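Local coordinates for protein (sliding clamp) (Enterobacteria phage RB69, PDB 1B77) that probably encircles DNA as a three-subunit ring and tethers the phage replicative DNA polymerase to its template, making synthesis processive, at residues Ile83-Thr86 against Arg87-Val90; Leu126-Val129 against Ser130-Leu133. All coordinates share one frame; numbering follows the deposited sequence.

Contact 1: residues Ile83-Thr86 against Arg87-Val90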
ATOM      1  N   ILE A  83      15.939   0.869  26.446  1.00 29.23           N
ATOM      2  CA  ILE A  83      16.187  -0.225  25.520  1.00 28.77           C
ATOM      3  C   ILE A  83      17.653  -0.144  25.110  1.00 29.23           C
ATOM      4  O   ILE A  83      18.047   0.727  24.325  1.00 28.95           O
ATOM      5  CB  ILE A  83      15.297  -0.109  24.270  1.00 28.39           C
ATOM      6  CG1 ILE A  83      13.827  -0.011  24.695  1.00 28.08           C
ATOM      7  CG2 ILE A  83      15.511  -1.315  23.366  1.00 27.55           C
ATOM      8  CD1 ILE A  83      12.887   0.384  23.576  1.00 28.08           C
ATOM      9  N   ALA A  84      18.456  -1.054  25.656  1.00 29.15           N
ATOM     10  CA  ALA A  84      19.890  -1.082  25.391  1.00 29.54           C
ATOM     11  C   ALA A  84      20.283  -1.890  24.162  1.00 29.75           C
ATOM     12  O   ALA A  84      20.108  -3.108  24.126  1.00 29.73           O
ATOM     13  CB  ALA A  84      20.630  -1.612  26.622  1.00 29.22           C
ATOM     14  N   ASP A  85      20.819  -1.199  23.160  1.00 29.91           N
ATOM     15  CA  ASP A  85      21.256  -1.840  21.917  1.00 30.32           C
ATOM     16  C   ASP A  85      22.793  -1.793  21.855  1.00 30.04           C
ATOM     17  O   ASP A  85      23.430  -1.227  22.741  1.00 29.76           O
ATOM     18  CB  ASP A  85      20.633  -1.119  20.719  1.00 30.86           C
ATOM     19  CG  ASP A  85      20.735  -1.915  19.436  1.00 31.79           C
ATOM     20  OD1 ASP A  85      20.996  -3.134  19.502  1.00 32.55           O
ATOM     21  OD2 ASP A  85      20.529  -1.324  18.355  1.00 32.45           O
ATOM     22  N   THR A  86      23.386  -2.385  20.821  1.00 30.20           N
ATOM     23  CA  THR A  86      24.846  -2.420  20.693  1.00 30.29           C
ATOM     24  C   THR A  86      25.554  -1.075  20.925  1.00 30.23           C
ATOM     25  O   THR A  86      26.312  -0.936  21.883  1.00 30.06           O
ATOM     26  CB  THR A  86      25.266  -2.973  19.318  1.00 30.61           C
ATOM     27  OG1 THR A  86      24.580  -4.210  19.074  1.00 30.91           O
ATOM     28  CG2 THR A  86      26.777  -3.234  19.289  1.00 30.42           C
ATOM     29  N   ARG A  87      25.314  -0.091  20.060  1.00 30.38           N
ATOM     30  CA  ARG A  87      25.952   1.221  20.214  1.00 30.27           C
ATOM     31  C   ARG A  87      24.960   2.342  20.503  1.00 29.27           C
ATOM     32  O   ARG A  87      25.330   3.513  20.490  1.00 28.94           O
ATOM     33  CB  ARG A  87      26.711   1.628  18.949  1.00 31.99           C
ATOM     34  CG  ARG A  87      27.468   0.544  18.240  1.00 34.50           C
ATOM     35  CD  ARG A  87      26.732   0.176  16.968  1.00 36.72           C
ATOM     36  NE  ARG A  87      27.604  -0.443  15.975  1.00 38.34           N
ATOM     37  CZ  ARG A  87      27.180  -0.918  14.807  1.00 39.15           C
ATOM     38  NH1 ARG A  87      25.891  -0.846  14.492  1.00 39.58           N
ATOM     39  NH2 ARG A  87      28.043  -1.466  13.952  1.00 39.69           N
ATOM     40  N   SER A  88      23.705   2.003  20.745  1.00 28.19           N
ATOM     41  CA  SER A  88      22.712   3.033  20.992  1.00 27.34           C
ATOM     42  C   SER A  88      21.754   2.657  22.100  1.00 27.10           C
ATOM     43  O   SER A  88      21.760   1.522  22.591  1.00 27.31           O
ATOM     44  CB  SER A  88      21.927   3.309  19.710  1.00 26.83           C
ATOM     45  OG  SER A  88      21.362   2.109  19.213  1.00 25.96           O
ATOM     46  N   THR A  89      20.923   3.620  22.480  1.00 26.59           N
ATOM     47  CA  THR A  89      19.937   3.430  23.533  1.00 26.25           C
ATOM     48  C   THR A  89      18.631   4.122  23.122  1.00 26.25           C
ATOM     49  O   THR A  89      18.641   5.220  22.562  1.00 26.32           O
ATOM     50  CB  THR A  89      20.439   4.046  24.865  1.00 26.18           C
ATOM     51  OG1 THR A  89      21.696   3.461  25.215  1.00 26.55           O
ATOM     52  CG2 THR A  89      19.446   3.804  25.991  1.00 26.00           C
ATOM     53  N   VAL A  90      17.509   3.468  23.383  1.00 26.02           N
ATOM     54  CA  VAL A  90      16.214   4.045  23.069  1.00 25.95           C
ATOM     55  C   VAL A  90      15.428   4.149  24.362  1.00 26.30           C
ATOM     56  O   VAL A  90      15.300   3.170  25.093  1.00 26.43           O
ATOM     57  CB  VAL A  90      15.398   3.163  22.083  1.00 25.87           C
ATOM     58  CG1 VAL A  90      13.997   3.755  21.902  1.00 24.98           C
ATOM     59  CG2 VAL A  90      16.110   3.059  20.742  1.00 25.13           C
TER
HETATM   60  O   HOH W   1      23.581  -0.061  17.596  1.00 34.57           O
HETATM   61  O   HOH W   2      23.163   0.491  25.127  1.00 45.60           O
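A tight beta hairpin joins strands 81-84 and 88-92, and Ile83 and Val90 form its antiparallel hydrogen-bonded pair. Ile83 N donates to Val90 O at 2.7 Å, and Val90 N returns the bond to Ile83 O at 2.9 Å. Their side chains run side by side: with CG1 beside its own backbone N (chi1 -55°), Ile83 brings CD1 to 3.9 Å from Val90 CG1. On the other face, Ala84 and Thr89 make the non-hydrogen-bonded pair. Toward the turn, Asp85 N donates to Ser88 O at 2.9 Å, while Asp85 CB packs 3.6 Å from Ser88 OG. Asp85 CG lies anti to the backbone N (chi1 -165°), and OD1 accepts a weak hydrogen bond from Thr86 N. A water that accepts from Arg87 N at 3.0 Å donates weakly to Asp85 OD2. Ser68 OG also bonds OD1, and Gln125 of the second subunit bonds both Asp85 OD2 and Ser88 OG. Arg87 NH1 forms a salt bridge with Asp122 of that subunit. Ile83 and Val90 pack against helix 57-64, Ala84 is hydrogen-bonded through its backbone to Glu72, and residues 88-90 pair with an antiparallel strand of the second subunit, carrying the sheet across the interface.

Contact 2: residues Leu126-Val129 against Ser130-Leu133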
ATOM      1  N   LEU A 126     -13.902 -17.112   7.616  1.00 30.52           N
ATOM      2  CA  LEU A 126     -14.953 -16.360   8.297  1.00 31.08           C
ATOM      3  C   LEU A 126     -14.557 -14.884   8.407  1.00 31.63           C
ATOM      4  O   LEU A 126     -15.357 -13.992   8.138  1.00 31.23           O
ATOM      5  CB  LEU A 126     -15.190 -16.925   9.701  1.00 30.35           C
ATOM      6  CG  LEU A 126     -16.147 -16.117  10.590  1.00 30.21           C
ATOM      7  CD1 LEU A 126     -17.541 -16.151   9.994  1.00 29.55           C
ATOM      8  CD2 LEU A 126     -16.151 -16.681  12.010  1.00 30.12           C
ATOM      9  N   LEU A 127     -13.315 -14.637   8.807  1.00 32.43           N
ATOM     10  CA  LEU A 127     -12.821 -13.275   8.951  1.00 33.95           C
ATOM     11  C   LEU A 127     -12.658 -12.580   7.594  1.00 34.74           C
ATOM     12  O   LEU A 127     -12.961 -11.396   7.455  1.00 34.74           O
ATOM     13  CB  LEU A 127     -11.488 -13.283   9.713  1.00 33.80           C
ATOM     14  CG  LEU A 127     -11.559 -13.504  11.230  1.00 34.04           C
ATOM     15  CD1 LEU A 127     -12.467 -14.664  11.565  1.00 34.43           C
ATOM     16  CD2 LEU A 127     -10.164 -13.746  11.769  1.00 34.21           C
ATOM     17  N   ARG A 128     -12.193 -13.323   6.596  1.00 36.00           N
ATOM     18  CA  ARG A 128     -11.989 -12.771   5.262  1.00 37.09           C
ATOM     19  C   ARG A 128     -13.306 -12.367   4.611  1.00 37.59           C
ATOM     20  O   ARG A 128     -13.457 -11.241   4.145  1.00 37.70           O
ATOM     21  CB  ARG A 128     -11.299 -13.793   4.348  1.00 37.86           C
ATOM     22  CG  ARG A 128      -9.882 -14.221   4.737  1.00 38.85           C
ATOM     23  CD  ARG A 128      -8.847 -13.149   4.493  1.00 39.43           C
ATOM     24  NE  ARG A 128      -7.493 -13.633   4.763  1.00 39.87           N
ATOM     25  CZ  ARG A 128      -6.801 -14.437   3.960  1.00 40.49           C
ATOM     26  NH1 ARG A 128      -7.326 -14.863   2.815  1.00 40.77           N
ATOM     27  NH2 ARG A 128      -5.581 -14.827   4.305  1.00 40.60           N
ATOM     28  N   VAL A 129     -14.260 -13.290   4.574  1.00 38.16           N
ATOM     29  CA  VAL A 129     -15.537 -13.014   3.934  1.00 38.91           C
ATOM     30  C   VAL A 129     -16.467 -12.086   4.728  1.00 39.37           C
ATOM     31  O   VAL A 129     -17.271 -11.360   4.141  1.00 39.21           O
ATOM     32  CB  VAL A 129     -16.278 -14.330   3.603  1.00 38.91           C
ATOM     33  CG1 VAL A 129     -16.813 -14.964   4.870  1.00 39.07           C
ATOM     34  CG2 VAL A 129     -17.396 -14.059   2.620  1.00 39.17           C
ATOM     35  N   SER A 130     -16.359 -12.094   6.052  1.00 39.89           N
ATOM     36  CA  SER A 130     -17.210 -11.228   6.865  1.00 40.52           C
ATOM     37  C   SER A 130     -17.083  -9.769   6.434  1.00 40.88           C
ATOM     38  O   SER A 130     -18.077  -9.053   6.323  1.00 40.87           O
ATOM     39  CB  SER A 130     -16.856 -11.357   8.350  1.00 40.54           C
ATOM     40  OG  SER A 130     -17.469 -12.507   8.918  1.00 40.79           O
ATOM     41  N   ARG A 131     -15.854  -9.334   6.186  1.00 41.39           N
ATOM     42  CA  ARG A 131     -15.602  -7.964   5.765  1.00 41.59           C
ATOM     43  C   ARG A 131     -16.188  -7.649   4.389  1.00 41.20           C
ATOM     44  O   ARG A 131     -16.635  -6.533   4.139  1.00 41.19           O
ATOM     45  CB  ARG A 131     -14.091  -7.684   5.760  1.00 42.68           C
ATOM     46  CG  ARG A 131     -13.546  -7.202   7.097  1.00 44.04           C
ATOM     47  CD  ARG A 131     -12.619  -8.207   7.767  1.00 45.34           C
ATOM     48  NE  ARG A 131     -11.419  -8.495   6.979  1.00 46.52           N
ATOM     49  CZ  ARG A 131     -10.366  -9.165   7.449  1.00 47.14           C
ATOM     50  NH1 ARG A 131     -10.368  -9.623   8.696  1.00 47.26           N
ATOM     51  NH2 ARG A 131      -9.320  -9.402   6.665  1.00 47.25           N
ATOM     52  N   GLY A 132     -16.186  -8.637   3.500  1.00 40.94           N
ATOM     53  CA  GLY A 132     -16.706  -8.431   2.156  1.00 40.20           C
ATOM     54  C   GLY A 132     -18.217  -8.447   2.009  1.00 39.77           C
ATOM     55  O   GLY A 132     -18.748  -7.946   1.016  1.00 39.64           O
ATOM     56  N   LEU A 133     -18.910  -9.027   2.988  1.00 39.36           N
ATOM     57  CA  LEU A 133     -20.371  -9.108   2.968  1.00 39.01           C
ATOM     58  C   LEU A 133     -20.972  -8.277   4.097  1.00 38.63           C
ATOM     59  O   LEU A 133     -22.144  -8.432   4.432  1.00 38.66           O
ATOM     60  CB  LEU A 133     -20.828 -10.562   3.133  1.00 39.38           C
ATOM     61  CG  LEU A 133     -20.507 -11.578   2.038  1.00 39.49           C
ATOM     62  CD1 LEU A 133     -20.833 -12.980   2.530  1.00 39.54           C
ATOM     63  CD2 LEU A 133     -21.304 -11.244   0.790  1.00 39.57           C
TER
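The backbone follows helix 120-132 in its C-terminal part: Ser130 N donates to Leu126 O at 3.0 Å, and one turn on Val129 O receives Leu133 N at 3.1 Å and, weakly, Gly132 N. Here Ser130 folds its hydroxyl back onto the preceding turn. OG lies beside the residue's own backbone N (chi1 -81°) and donates to Leu126 O at 2.7 Å. The amide and the hydroxyl approach that oxygen from opposite faces of its carbonyl plane, so the carbonyl oxygen of buried Leu126 is gripped twice by the same residue. Leu126 CD1 lies 3.8 Å from Ser130 OG. On the apolar side, Val129 and Leu133 cross obliquely. Val129 CG2 lies 3.6 Å from Leu133 CD1; Tyr165 of strand 165-171 touches Val129 within the chain, whereas Ile63 and Trp92 of the third subunit pack on Val129 and Leu133 respectively, placing this part of the helix at a subunit interface. Arg131, bent at its second and third torsions, doubles back along the helix, where CD comes 3.2 Å from Leu127 O. That carbonyl oxygen sits 3.0 Å above one face of the guanidinium, offset toward its rim, without a hydrogen bond.

In the fold
Contact 1 precedes contact 2 along the chain: the first lies in the N-terminal, processivity-factor part and the second in the C-terminal clamp part. Their centres are 42 Å apart and their nearest atoms about 29 Å; contact 1 lies in the three-stranded sheet 72-75, 81-84, 88-92, contact 2 on helix 120-132, and they share no element. What links them is the three-subunit assembly: the hairpin at 83-90 meets Gln125 and Tyr165 of the second subunit, while residues 126-133 meet Ile63 and Trp92 of the third. Each contact thus belongs to one half of a repeated interface, the hairpin side of one copy facing the helix side of the next, as expected for a closed clamp ring.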